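Local coordinates for protein precorrin-8x Methyl Mutase (Thermus thermophilus, PDB 1V9C) that probably catalyses the methyl migration that isomerises precorrin-8X, a step of adenosylcobalamin biosynthesis, at residues V93-A105 with T111-K123. Numbering follows the deposited sequence.
Sequences VELLAHPEVVARA and TRAEAAVAYAWEK
Val101 and Ala115 meet where helix 99-105 crosses helix 112-122, their CA atoms 5.2 Å apart. The axes approach to 8.2 Å, with 128° between their N-to-C directions. Segment 93-105 leaves strand 93-94 through a type I beta turn, Leu95 to His98. His98 caps the helix by a weak bond from Glu100 N to its ND1. Val101 is a knob among Arg112, Ala115, Ala116 and Tyr119. Its CG1 lies 3.7 Å from Ala115 CB, and CG2 touches Tyr119 CB. Leu95 CB packs on Ala116 CB at 3.8 Å.

The strand pairs with strand 69-71 as the outermost, within this chain, of the doubly wound alpha/beta sheet, while Ala113 and Val117 of helix 112-122 rest on helix 137-147.

Arg104, the second knob, is extended from CG to NE, which brings its guanidinium to the edge of the Tyr119 ring. Tyr119 CD1 sits 3.6 Å above the centre of that group, with the planes 75° apart. At the guanidinium edge, in a salt bridge, Arg104 NH1 gives Glu122 OE2 a weak hydrogen bond (3.1 Å, 142°), and NH2 gives the same oxygen another weak one. Tyr119 CE1 meets Glu100 CB at 3.6 Å, and the His98 ring lies obliquely to the phenol. Replacing Tyr119 by an alanine is likely to open a gap beside Val101 and leave the Arg104 guanidinium freer to move. Ala105 CB touches Arg112 CG at 3.6 Å.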
loop_
_atom_site.group_PDB
_atom_site.type_symbol
_atom_site.label_atom_id
_atom_site.label_comp_id
_atom_site.label_asym_id
_atom_site.label_seq_id
_atom_site.Cartn_x
_atom_site.Cartn_y
_atom_site.Cartn_z
ATOM N N VAL B 93 3.845 1.670 -16.053
ATOM C CA VAL B 93 3.877 0.314 -16.569
ATOM C C VAL B 93 4.151 -0.681 -15.444
ATOM O O VAL B 93 5.193 -0.627 -14.789
ATOM C CB VAL B 93 4.943 0.158 -17.666
ATOM C CG1 VAL B 93 5.049 -1.304 -18.078
ATOM C CG2 VAL B 93 4.556 1.009 -18.865
ATOM N N GLU B 94 3.184 -1.567 -15.222
ATOM C CA GLU B 94 3.272 -2.607 -14.212
ATOM C C GLU B 94 3.895 -3.831 -14.886
ATOM O O GLU B 94 3.247 -4.524 -15.675
ATOM C CB GLU B 94 1.869 -2.918 -13.668
ATOM C CG GLU B 94 1.687 -4.315 -13.065
ATOM C CD GLU B 94 2.654 -4.627 -11.941
ATOM O OE1 GLU B 94 2.581 -5.748 -11.386
ATOM O OE2 GLU B 94 3.485 -3.756 -11.610
ATOM N N LEU B 95 5.156 -4.089 -14.566
ATOM C CA LEU B 95 5.893 -5.193 -15.167
ATOM C C LEU B 95 5.579 -6.618 -14.699
ATOM O O LEU B 95 5.241 -7.472 -15.520
ATOM C CB LEU B 95 7.396 -4.923 -15.040
ATOM C CG LEU B 95 7.919 -3.661 -15.740
ATOM C CD1 LEU B 95 9.406 -3.476 -15.465
ATOM C CD2 LEU B 95 7.673 -3.766 -17.233
ATOM N N LEU B 96 5.685 -6.882 -13.399
ATOM C CA LEU B 96 5.435 -8.224 -12.864
ATOM C C LEU B 96 4.101 -8.869 -13.221
ATOM O O LEU B 96 4.012 -10.093 -13.328
ATOM C CB LEU B 96 5.606 -8.235 -11.343
ATOM C CG LEU B 96 7.047 -8.089 -10.858
ATOM C CD1 LEU B 96 7.077 -8.256 -9.350
ATOM C CD2 LEU B 96 7.937 -9.137 -11.513
ATOM N N ALA B 97 3.063 -8.063 -13.401
ATOM C CA ALA B 97 1.760 -8.609 -13.755
ATOM C C ALA B 97 1.495 -8.416 -15.243
ATOM O O ALA B 97 0.415 -8.734 -15.729
ATOM C CB ALA B 97 0.667 -7.934 -12.937
ATOM N N HIS B 98 2.490 -7.892 -15.957
ATOM C CA HIS B 98 2.374 -7.645 -17.392
ATOM C C HIS B 98 2.143 -8.956 -18.155
ATOM O O HIS B 98 2.748 -9.985 -17.840
ATOM C CB HIS B 98 3.645 -6.959 -17.897
ATOM C CG HIS B 98 3.478 -6.260 -19.208
ATOM N ND1 HIS B 98 3.087 -6.911 -20.356
ATOM C CD2 HIS B 98 3.660 -4.963 -19.555
ATOM C CE1 HIS B 98 3.035 -6.048 -21.354
ATOM N NE2 HIS B 98 3.380 -4.858 -20.895
ATOM N N PRO B 99 1.257 -8.933 -19.167
ATOM C CA PRO B 99 0.923 -10.102 -19.989
ATOM C C PRO B 99 2.129 -10.817 -20.598
ATOM O O PRO B 99 2.368 -11.993 -20.315
ATOM C CB PRO B 99 0.005 -9.517 -21.058
ATOM C CG PRO B 99 -0.683 -8.419 -20.333
ATOM C CD PRO B 99 0.456 -7.770 -19.583
ATOM N N GLU B 100 2.877 -10.105 -21.440
ATOM C CA GLU B 100 4.049 -10.675 -22.090
ATOM C C GLU B 100 5.004 -11.255 -21.065
ATOM O O GLU B 100 5.468 -12.388 -21.214
ATOM C CB GLU B 100 4.764 -9.622 -22.940
ATOM C CG GLU B 100 4.218 -9.500 -24.363
ATOM C CD GLU B 100 3.402 -8.235 -24.592
ATOM O OE1 GLU B 100 2.408 -8.021 -23.866
ATOM O OE2 GLU B 100 3.755 -7.455 -25.507
ATOM N N VAL B 101 5.282 -10.474 -20.023
ATOM C CA VAL B 101 6.172 -10.889 -18.944
ATOM C C VAL B 101 5.713 -12.195 -18.297
ATOM O O VAL B 101 6.499 -13.132 -18.132
ATOM C CB VAL B 101 6.259 -9.806 -17.841
ATOM C CG1 VAL B 101 6.990 -10.356 -16.629
ATOM C CG2 VAL B 101 6.974 -8.573 -18.370
ATOM N N VAL B 102 4.442 -12.253 -17.921
ATOM C CA VAL B 102 3.914 -13.452 -17.289
ATOM C C VAL B 102 3.937 -14.603 -18.283
ATOM O O VAL B 102 4.146 -15.759 -17.908
ATOM C CB VAL B 102 2.471 -13.221 -16.772
ATOM C CG1 VAL B 102 1.871 -14.534 -16.278
ATOM C CG2 VAL B 102 2.487 -12.198 -15.638
ATOM N N ALA B 103 3.726 -14.270 -19.555
ATOM C CA ALA B 103 3.726 -15.252 -20.631
ATOM C C ALA B 103 5.121 -15.854 -20.764
ATOM O O ALA B 103 5.288 -17.074 -20.778
ATOM C CB ALA B 103 3.312 -14.586 -21.937
ATOM N N ARG B 104 6.124 -14.990 -20.869
ATOM C CA ARG B 104 7.497 -15.452 -20.976
ATOM C C ARG B 104 7.808 -16.258 -19.723
ATOM O O ARG B 104 8.351 -17.361 -19.795
ATOM C CB ARG B 104 8.457 -14.269 -21.069
ATOM C CG ARG B 104 8.195 -13.332 -22.233
ATOM C CD ARG B 104 9.291 -12.281 -22.325
ATOM N NE ARG B 104 9.161 -11.439 -23.512
ATOM C CZ ARG B 104 10.100 -10.594 -23.933
ATOM N NH1 ARG B 104 11.239 -10.484 -23.259
ATOM N NH2 ARG B 104 9.901 -9.860 -25.023
ATOM N N ALA B 105 7.445 -15.698 -18.573
ATOM C CA ALA B 105 7.681 -16.341 -17.287
ATOM C C ALA B 105 7.268 -17.811 -17.305
ATOM O O ALA B 105 8.106 -18.694 -17.125
ATOM C CB ALA B 105 6.929 -15.596 -16.191
ATOM N N THR B 111 11.619 -17.270 -12.956
ATOM C CA THR B 111 11.482 -15.985 -12.285
ATOM C C THR B 111 10.693 -15.011 -13.144
ATOM O O THR B 111 11.100 -14.680 -14.260
ATOM C CB THR B 111 12.852 -15.355 -11.996
ATOM O OG1 THR B 111 13.635 -16.250 -11.199
ATOM C CG2 THR B 111 12.682 -14.040 -11.250
ATOM N N ARG B 112 9.563 -14.555 -12.617
ATOM C CA ARG B 112 8.720 -13.604 -13.325
ATOM C C ARG B 112 9.358 -12.220 -13.183
ATOM O O ARG B 112 8.975 -11.265 -13.860
ATOM C CB ARG B 112 7.315 -13.596 -12.717
ATOM C CG ARG B 112 6.244 -13.110 -13.667
ATOM C CD ARG B 112 4.922 -12.863 -12.967
ATOM N NE ARG B 112 4.434 -14.026 -12.237
ATOM C CZ ARG B 112 3.228 -14.098 -11.681
ATOM N NH1 ARG B 112 2.387 -13.075 -11.777
ATOM N NH2 ARG B 112 2.859 -15.190 -11.026
ATOM N N ALA B 113 10.338 -12.128 -12.288
ATOM C CA ALA B 113 11.042 -10.878 -12.035
ATOM C C ALA B 113 12.122 -10.691 -13.084
ATOM O O ALA B 113 12.511 -9.566 -13.400
ATOM C CB ALA B 113 11.661 -10.896 -10.638
ATOM N N GLU B 114 12.611 -11.808 -13.611
ATOM C CA GLU B 114 13.641 -11.780 -14.638
ATOM C C GLU B 114 12.987 -11.409 -15.959
ATOM O O GLU B 114 13.483 -10.561 -16.697
ATOM C CB GLU B 114 14.316 -13.150 -14.747
ATOM C CG GLU B 114 15.237 -13.481 -13.580
ATOM C CD GLU B 114 16.473 -12.592 -13.536
ATOM O OE1 GLU B 114 17.281 -12.739 -12.593
ATOM O OE2 GLU B 114 16.642 -11.750 -14.444
ATOM N N ALA B 115 11.862 -12.051 -16.244
ATOM C CA ALA B 115 11.125 -11.782 -17.462
ATOM C C ALA B 115 10.803 -10.300 -17.508
ATOM O O ALA B 115 10.938 -9.662 -18.554
ATOM C CB ALA B 115 9.840 -12.602 -17.489
ATOM N N ALA B 116 10.389 -9.756 -16.364
ATOM C CA ALA B 116 10.027 -8.343 -16.259
ATOM C C ALA B 116 11.143 -7.408 -16.715
ATOM O O ALA B 116 10.932 -6.567 -17.585
ATOM C CB ALA B 116 9.621 -8.016 -14.827
ATOM N N VAL B 117 12.325 -7.543 -16.124
ATOM C CA VAL B 117 13.457 -6.698 -16.504
ATOM C C VAL B 117 13.850 -6.961 -17.961
ATOM O O VAL B 117 13.895 -6.040 -18.782
ATOM C CB VAL B 117 14.690 -6.972 -15.620
ATOM C CG1 VAL B 117 15.787 -5.979 -15.952
ATOM C CG2 VAL B 117 14.315 -6.887 -14.158
ATOM N N ALA B 118 14.141 -8.223 -18.265
ATOM C CA ALA B 118 14.519 -8.629 -19.614
ATOM C C ALA B 118 13.539 -8.027 -20.606
ATOM O O ALA B 118 13.938 -7.441 -21.610
ATOM C CB ALA B 118 14.510 -10.151 -19.728
ATOM N N TYR B 119 12.252 -8.175 -20.318
ATOM C CA TYR B 119 11.228 -7.617 -21.185
ATOM C C TYR B 119 11.406 -6.104 -21.285
ATOM O O TYR B 119 11.527 -5.558 -22.381
ATOM C CB TYR B 119 9.838 -7.914 -20.636
ATOM C CG TYR B 119 8.745 -7.214 -21.413
ATOM C CD1 TYR B 119 8.243 -7.759 -22.590
ATOM C CD2 TYR B 119 8.257 -5.970 -21.002
ATOM C CE1 TYR B 119 7.286 -7.088 -23.342
ATOM C CE2 TYR B 119 7.299 -5.288 -21.753
ATOM C CZ TYR B 119 6.821 -5.854 -22.923
ATOM O OH TYR B 119 5.887 -5.190 -23.682
ATOM N N ALA B 120 11.416 -5.442 -20.128
ATOM C CA ALA B 120 11.564 -3.992 -20.047
ATOM C C ALA B 120 12.792 -3.518 -20.793
ATOM O O ALA B 120 12.731 -2.557 -21.553
ATOM C CB ALA B 120 11.653 -3.553 -18.592
ATOM N N TRP B 121 13.916 -4.176 -20.553
ATOM C CA TRP B 121 15.148 -3.802 -21.228
ATOM C C TRP B 121 14.996 -3.955 -22.738
ATOM O O TRP B 121 15.072 -2.975 -23.476
ATOM C CB TRP B 121 16.310 -4.667 -20.745
ATOM C CG TRP B 121 17.649 -4.109 -21.119
ATOM C CD1 TRP B 121 17.909 -2.866 -21.644
ATOM C CD2 TRP B 121 18.920 -4.736 -20.928
ATOM N NE1 TRP B 121 19.263 -2.686 -21.784
ATOM C CE2 TRP B 121 19.908 -3.816 -21.354
ATOM C CE3 TRP B 121 19.321 -5.984 -20.437
ATOM C CZ2 TRP B 121 21.276 -4.108 -21.300
ATOM C CZ3 TRP B 121 20.681 -6.275 -20.383
ATOM C CH2 TRP B 121 21.642 -5.338 -20.814
ATOM N N GLU B 122 14.767 -5.185 -23.186
ATOM C CA GLU B 122 14.610 -5.458 -24.608
ATOM C C GLU B 122 13.720 -4.430 -25.286
ATOM O O GLU B 122 14.047 -3.942 -26.369
ATOM C CB GLU B 122 14.017 -6.850 -24.829
ATOM C CG GLU B 122 14.867 -7.990 -24.299
ATOM C CD GLU B 122 14.235 -9.336 -24.572
ATOM O OE1 GLU B 122 14.745 -10.357 -24.058
ATOM O OE2 GLU B 122 13.221 -9.368 -25.305
ATOM N N LYS B 123 12.601 -4.103 -24.644
ATOM C CA LYS B 123 11.646 -3.145 -25.194
ATOM C C LYS B 123 12.124 -1.708 -25.093
ATOM O O LYS B 123 11.466 -0.793 -25.589
ATOM C CB LYS B 123 10.297 -3.274 -24.483
ATOM C CG LYS B 123 9.532 -4.553 -24.788
ATOM C CD LYS B 123 9.032 -4.582 -26.232
ATOM C CE LYS B 123 8.241 -5.861 -26.525
ATOM N NZ LYS B 123 7.561 -5.825 -27.850
#